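Local coordinates for protein F420-reducing hydrogenase, subunit beta (Methanothermobacter marburgensis, PDB 4OMF) that carries FAD and an iron-sulfur cluster within F420-reducing hydrogenase, where it probably delivers electrons from hydrogen to coenzyme F420, at residues K87-Y92 with R120-K125; C148-V153 with L177-K182. One frame throughout, in Å; residues are numbered along the deposited sequence.

Contact 1: residues K87-Y92 with R120-K125; sequences KAVRQY and RFLADK
R90 grips the backbone of R120: its guanidinium turns the NH1-NH2 end to the carbonyl, and both nitrogens donate to the one oxygen. R90 NH1 lies 3.0 Å and R90 NH2 2.9 Å from R120 O. The oxygen sits almost exactly in the guanidinium plane, and the two N-H bonds, bent to 143° and 149°, converge on it from one face of the carbonyl. A bend at chi2 (-68°) brings the group there. Neighbouring subunits complete the polar set: an acidic side chain pairs with R90 NH2, a backbone group accepts from R90 NE, and acidic side chains hold R120; the acids probably offset the positive charge gathered here.

A second polar link runs through water. K125 NZ donates to F121 O at 2.9 Å and to a water at 2.8 Å, which in turn donates to V89 O. The lysine thus ties its own loop together while reaching across to the other segment.

The apolar part centres on V89. Its CG1 touches both L122 CD1, at 3.7 Å, and the methylene K125 CD, at 3.8 Å; the valine and leucine side chains cross at roughly a right angle. K125 owes its reach to a chain extended beyond CG.

The contact sets the C-terminal part of helix 85-89 and the turn after it against the loop between helix 103-114 and strand 126-132. L122 and A123 pack on M112 of that helix, and A88 rests on V61 of strand 56-62.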
loop_
_atom_site.group_PDB
_atom_site.type_symbol
_atom_site.label_atom_id
_atom_site.label_comp_id
_atom_site.label_asym_id
_atom_site.label_seq_id
_atom_site.Cartn_x
_atom_site.Cartn_y
_atom_site.Cartn_z
ATOM N N LYS C 87 5.857 -22.934 3.408
ATOM C CA LYS C 87 6.632 -23.052 4.644
ATOM C C LYS C 87 7.032 -24.533 4.878
ATOM O O LYS C 87 8.140 -24.853 5.341
ATOM C CB LYS C 87 5.839 -22.526 5.842
ATOM C CG LYS C 87 6.633 -22.501 7.142
ATOM C CD LYS C 87 7.498 -21.245 7.245
ATOM C CE LYS C 87 8.469 -21.281 8.440
ATOM N NZ LYS C 87 7.828 -21.698 9.713
ATOM N N ALA C 88 6.112 -25.430 4.559
ATOM C CA ALA C 88 6.331 -26.848 4.814
ATOM C C ALA C 88 7.527 -27.380 4.036
ATOM O O ALA C 88 8.253 -28.228 4.540
ATOM C CB ALA C 88 5.059 -27.647 4.482
ATOM N N VAL C 89 7.787 -26.837 2.848
ATOM C CA VAL C 89 8.910 -27.350 2.056
ATOM C C VAL C 89 10.162 -26.470 2.208
ATOM O O VAL C 89 11.224 -26.788 1.656
ATOM C CB VAL C 89 8.537 -27.493 0.570
ATOM C CG1 VAL C 89 7.369 -28.506 0.395
ATOM C CG2 VAL C 89 8.192 -26.135 -0.057
ATOM N N ARG C 90 10.053 -25.377 2.961
ATOM C CA ARG C 90 11.243 -24.575 3.253
ATOM C C ARG C 90 11.797 -24.970 4.618
ATOM O O ARG C 90 12.478 -25.984 4.715
ATOM C CB ARG C 90 10.932 -23.085 3.151
ATOM C CG ARG C 90 10.403 -22.704 1.745
ATOM C CD ARG C 90 11.463 -22.824 0.648
ATOM N NE ARG C 90 11.069 -21.997 -0.494
ATOM C CZ ARG C 90 10.640 -22.474 -1.661
ATOM N NH1 ARG C 90 10.579 -23.784 -1.881
ATOM N NH2 ARG C 90 10.296 -21.630 -2.619
ATOM N N GLN C 91 11.506 -24.205 5.675
ATOM C CA GLN C 91 12.167 -24.481 6.951
ATOM C C GLN C 91 11.799 -25.834 7.548
ATOM O O GLN C 91 12.584 -26.387 8.315
ATOM C CB GLN C 91 11.872 -23.373 7.979
ATOM C CG GLN C 91 12.617 -22.059 7.703
ATOM C CD GLN C 91 11.916 -21.161 6.695
ATOM O OE1 GLN C 91 10.838 -21.474 6.188
ATOM N NE2 GLN C 91 12.545 -20.037 6.391
ATOM N N TYR C 92 10.627 -26.381 7.232
ATOM C CA TYR C 92 10.311 -27.711 7.794
ATOM C C TYR C 92 11.085 -28.829 7.079
ATOM O O TYR C 92 11.196 -29.953 7.604
ATOM C CB TYR C 92 8.811 -28.003 7.741
ATOM C CG TYR C 92 8.011 -27.249 8.784
ATOM C CD1 TYR C 92 7.709 -27.835 10.010
ATOM C CD2 TYR C 92 7.558 -25.958 8.542
ATOM C CE1 TYR C 92 6.976 -27.144 10.976
ATOM C CE2 TYR C 92 6.817 -25.265 9.498
ATOM C CZ TYR C 92 6.537 -25.868 10.707
ATOM O OH TYR C 92 5.807 -25.178 11.644
ATOM N N ARG C 120 8.393 -21.557 -6.445
ATOM C CA ARG C 120 9.625 -22.293 -6.714
ATOM C C ARG C 120 9.719 -23.585 -5.899
ATOM O O ARG C 120 9.597 -23.526 -4.701
ATOM C CB ARG C 120 10.820 -21.373 -6.384
ATOM C CG ARG C 120 12.206 -22.004 -6.369
ATOM C CD ARG C 120 13.194 -20.950 -5.818
ATOM N NE ARG C 120 14.479 -21.555 -5.445
ATOM C CZ ARG C 120 15.610 -21.450 -6.139
ATOM N NH1 ARG C 120 15.670 -20.723 -7.251
ATOM N NH2 ARG C 120 16.703 -22.063 -5.694
ATOM N N PHE C 121 9.934 -24.725 -6.565
ATOM C CA PHE C 121 10.212 -26.016 -5.915
ATOM C C PHE C 121 9.199 -26.387 -4.820
ATOM O O PHE C 121 9.568 -26.699 -3.670
ATOM C CB PHE C 121 11.631 -26.018 -5.330
ATOM C CG PHE C 121 12.725 -25.763 -6.355
ATOM C CD1 PHE C 121 12.541 -26.085 -7.693
ATOM C CD2 PHE C 121 13.933 -25.208 -5.972
ATOM C CE1 PHE C 121 13.550 -25.859 -8.636
ATOM C CE2 PHE C 121 14.955 -24.985 -6.922
ATOM C CZ PHE C 121 14.749 -25.316 -8.248
ATOM N N LEU C 122 7.924 -26.341 -5.190
ATOM C CA LEU C 122 6.856 -26.871 -4.347
ATOM C C LEU C 122 6.009 -27.892 -5.098
ATOM O O LEU C 122 5.686 -28.944 -4.555
ATOM C CB LEU C 122 5.975 -25.741 -3.813
ATOM C CG LEU C 122 4.654 -26.227 -3.187
ATOM C CD1 LEU C 122 4.941 -27.160 -1.984
ATOM C CD2 LEU C 122 3.844 -25.049 -2.746
ATOM N N ALA C 123 5.687 -27.603 -6.361
ATOM C CA ALA C 123 4.663 -28.371 -7.085
ATOM C C ALA C 123 4.896 -29.886 -7.070
ATOM O O ALA C 123 3.978 -30.660 -6.806
ATOM C CB ALA C 123 4.569 -27.879 -8.507
ATOM N N ASP C 124 6.127 -30.315 -7.320
ATOM C CA ASP C 124 6.386 -31.742 -7.414
ATOM C C ASP C 124 6.536 -32.414 -6.046
ATOM O O ASP C 124 6.623 -33.637 -5.957
ATOM C CB ASP C 124 7.635 -31.981 -8.266
ATOM C CG ASP C 124 7.469 -31.456 -9.678
ATOM O OD1 ASP C 124 6.387 -31.686 -10.269
ATOM O OD2 ASP C 124 8.400 -30.793 -10.190
ATOM N N LYS C 125 6.554 -31.619 -4.984
ATOM C CA LYS C 125 6.684 -32.177 -3.637
ATOM C C LYS C 125 5.371 -32.634 -3.034
ATOM O O LYS C 125 5.370 -33.333 -2.022
ATOM C CB LYS C 125 7.354 -31.142 -2.721
ATOM C CG LYS C 125 8.831 -30.995 -3.092
ATOM C CD LYS C 125 9.493 -29.813 -2.429
ATOM C CE LYS C 125 10.909 -29.587 -3.001
ATOM N NZ LYS C 125 11.529 -28.396 -2.341
HETATM O O HOH W 1 11.706 -29.205 0.385
#

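Contact 2: residues C148-V153 with L177-K182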
loop_
_atom_site.group_PDB
_atom_site.type_symbol
_atom_site.label_atom_id
_atom_site.label_comp_id
_atom_site.label_asym_id
_atom_site.label_seq_id
_atom_site.Cartn_x
_atom_site.Cartn_y
_atom_site.Cartn_z
ATOM N N CYS C 148 -24.023 -19.635 19.825
ATOM C CA CYS C 148 -24.162 -18.787 21.003
ATOM C C CYS C 148 -25.507 -18.078 21.088
ATOM O O CYS C 148 -25.989 -17.803 22.185
ATOM C CB CYS C 148 -23.040 -17.747 21.053
ATOM S SG CYS C 148 -21.381 -18.435 21.006
ATOM N N GLU C 149 -26.097 -17.765 19.940
ATOM C CA GLU C 149 -27.324 -16.972 19.925
ATOM C C GLU C 149 -28.534 -17.877 19.689
ATOM O O GLU C 149 -29.396 -17.973 20.555
ATOM C CB GLU C 149 -27.253 -15.872 18.861
ATOM C CG GLU C 149 -26.004 -15.002 18.976
ATOM C CD GLU C 149 -25.993 -14.110 20.213
ATOM O OE1 GLU C 149 -24.893 -13.833 20.721
ATOM O OE2 GLU C 149 -27.068 -13.663 20.664
ATOM N N LYS C 150 -28.602 -18.546 18.537
ATOM C CA LYS C 150 -29.779 -19.368 18.254
ATOM C C LYS C 150 -29.924 -20.556 19.215
ATOM O O LYS C 150 -31.015 -20.821 19.734
ATOM C CB LYS C 150 -29.745 -19.875 16.812
ATOM C CG LYS C 150 -29.900 -18.762 15.776
ATOM C CD LYS C 150 -29.723 -19.285 14.374
ATOM C CE LYS C 150 -30.331 -18.347 13.341
ATOM N NZ LYS C 150 -31.830 -18.456 13.275
ATOM N N LEU C 151 -28.839 -21.286 19.448
ATOM C CA LEU C 151 -28.939 -22.510 20.251
ATOM C C LEU C 151 -28.692 -22.259 21.745
ATOM O O LEU C 151 -28.891 -23.146 22.572
ATOM C CB LEU C 151 -27.968 -23.571 19.727
ATOM C CG LEU C 151 -28.313 -24.082 18.321
ATOM C CD1 LEU C 151 -27.297 -25.089 17.810
ATOM C CD2 LEU C 151 -29.728 -24.688 18.322
ATOM N N GLY C 152 -28.242 -21.060 22.088
ATOM C CA GLY C 152 -28.126 -20.689 23.489
ATOM C C GLY C 152 -27.071 -21.417 24.310
ATOM O O GLY C 152 -27.232 -21.609 25.522
ATOM N N VAL C 153 -25.993 -21.854 23.673
ATOM C CA VAL C 153 -24.849 -22.317 24.459
ATOM C C VAL C 153 -23.659 -21.414 24.128
ATOM O O VAL C 153 -23.840 -20.206 23.978
ATOM C CB VAL C 153 -24.546 -23.824 24.219
ATOM C CG1 VAL C 153 -25.685 -24.658 24.816
ATOM C CG2 VAL C 153 -24.390 -24.135 22.729
ATOM N N LEU C 177 -28.039 -30.559 20.005
ATOM C CA LEU C 177 -28.863 -29.413 19.611
ATOM C C LEU C 177 -28.816 -29.238 18.102
ATOM O O LEU C 177 -27.761 -29.418 17.487
ATOM C CB LEU C 177 -28.367 -28.128 20.291
ATOM C CG LEU C 177 -28.218 -28.204 21.807
ATOM C CD1 LEU C 177 -27.456 -27.001 22.331
ATOM C CD2 LEU C 177 -29.596 -28.266 22.430
ATOM N N THR C 178 -29.935 -28.870 17.492
ATOM C CA THR C 178 -29.928 -28.725 16.034
ATOM C C THR C 178 -30.670 -27.487 15.544
ATOM O O THR C 178 -31.521 -26.920 16.244
ATOM C CB THR C 178 -30.553 -29.960 15.330
ATOM O OG1 THR C 178 -31.942 -30.048 15.669
ATOM C CG2 THR C 178 -29.861 -31.254 15.755
ATOM N N LEU C 179 -30.327 -27.098 14.322
ATOM C CA LEU C 179 -30.999 -26.058 13.558
ATOM C C LEU C 179 -31.304 -26.638 12.180
ATOM O O LEU C 179 -30.507 -27.416 11.656
ATOM C CB LEU C 179 -30.112 -24.812 13.393
ATOM C CG LEU C 179 -29.779 -23.933 14.582
ATOM C CD1 LEU C 179 -28.750 -22.880 14.166
ATOM C CD2 LEU C 179 -31.032 -23.267 15.144
ATOM N N PRO C 180 -32.438 -26.248 11.577
ATOM C CA PRO C 180 -32.628 -26.619 10.164
ATOM C C PRO C 180 -31.524 -26.008 9.318
ATOM O O PRO C 180 -31.153 -24.847 9.529
ATOM C CB PRO C 180 -33.998 -26.018 9.809
ATOM C CG PRO C 180 -34.671 -25.745 11.148
ATOM C CD PRO C 180 -33.567 -25.474 12.125
ATOM N N LEU C 181 -30.979 -26.765 8.382
ATOM C CA LEU C 181 -29.841 -26.255 7.630
ATOM C C LEU C 181 -30.245 -25.034 6.798
ATOM O O LEU C 181 -29.446 -24.120 6.590
ATOM C CB LEU C 181 -29.271 -27.355 6.740
ATOM C CG LEU C 181 -27.867 -27.164 6.192
ATOM C CD1 LEU C 181 -26.876 -26.934 7.311
ATOM C CD2 LEU C 181 -27.503 -28.405 5.388
ATOM N N LYS C 182 -31.492 -24.997 6.330
ATOM C CA LYS C 182 -31.920 -23.843 5.548
ATOM C C LYS C 182 -31.852 -22.566 6.388
ATOM O O LYS C 182 -31.793 -21.463 5.847
ATOM C CB LYS C 182 -33.331 -24.035 4.987
ATOM C CG LYS C 182 -34.466 -23.676 5.926
ATOM C CD LYS C 182 -35.815 -23.882 5.224
ATOM C CE LYS C 182 -36.985 -23.413 6.087
ATOM N NZ LYS C 182 -38.305 -23.601 5.406
#
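K150 divides its long side chain between a charge and a hydrocarbon partner: NZ forms a salt bridge with E183, just beyond the other segment, while the methylene K150 CD lies 3.7 Å from L179 CD1. The two side chains cross at about a right angle, so the leucine meets the flank of the lysine and not its ammonium. The bend at chi4 (-77°) turns NZ aside at the end of an otherwise extended chain.

L151 carries most of the remaining packing. Its CD2 methyl comes 3.7 Å from L179 CD2 and also 3.5 Å from T178 O, a van der Waals approach to a backbone oxygen. The other branch, CD1, is 4.1 Å from L177 CB, where the two leucines run side by side, pointing opposite ways.

Here the end of helix 140-150 and the turn after it lie against strand 176-180, the outermost strand, within this chain, of a small antiparallel meander with strands 160-164 and 167-171. Residues alternate along the strand: the CB atoms of L177 and L179 point toward segment 148-153, whereas T178 points away and touches K167 and W169. With L179 cut back to an alanine, a gap would probably open beside L151 CD2, and the methylenes of K150 would be likely to lose their support.

Past the helical turns G152 adopts positive phi (68°), and the chain swings round so that V153 again faces the strand. There V153 CG1 and L177 CD1 meet tip to tip at 3.8 Å. F146 and I147, from the same helix, continue the packing, F146 against L179 and I147 against V153.

Overall arrangement
Two contacts in one chain illustrate how chemistry follows location. Their centres lie 41 Å apart on opposite sides of the chain's centre, and they share no helix or strand; contact 1 closes before contact 2 opens. Contact 1 is buried in the assembly, probably in part because neighbouring subunits cover it, and its polar groups are met by backbone carbonyls, a water and acidic side chains of other chains. Contact 2 is a surface contact with no hydrogen bond across its segments: leucines, a valine and the methylenes of a lysine pack a helix end and the following turn against a strand, and that lysine's charge is paired just outside. One borders the large mixed sheet, the other lies against the separate three-stranded antiparallel sheet.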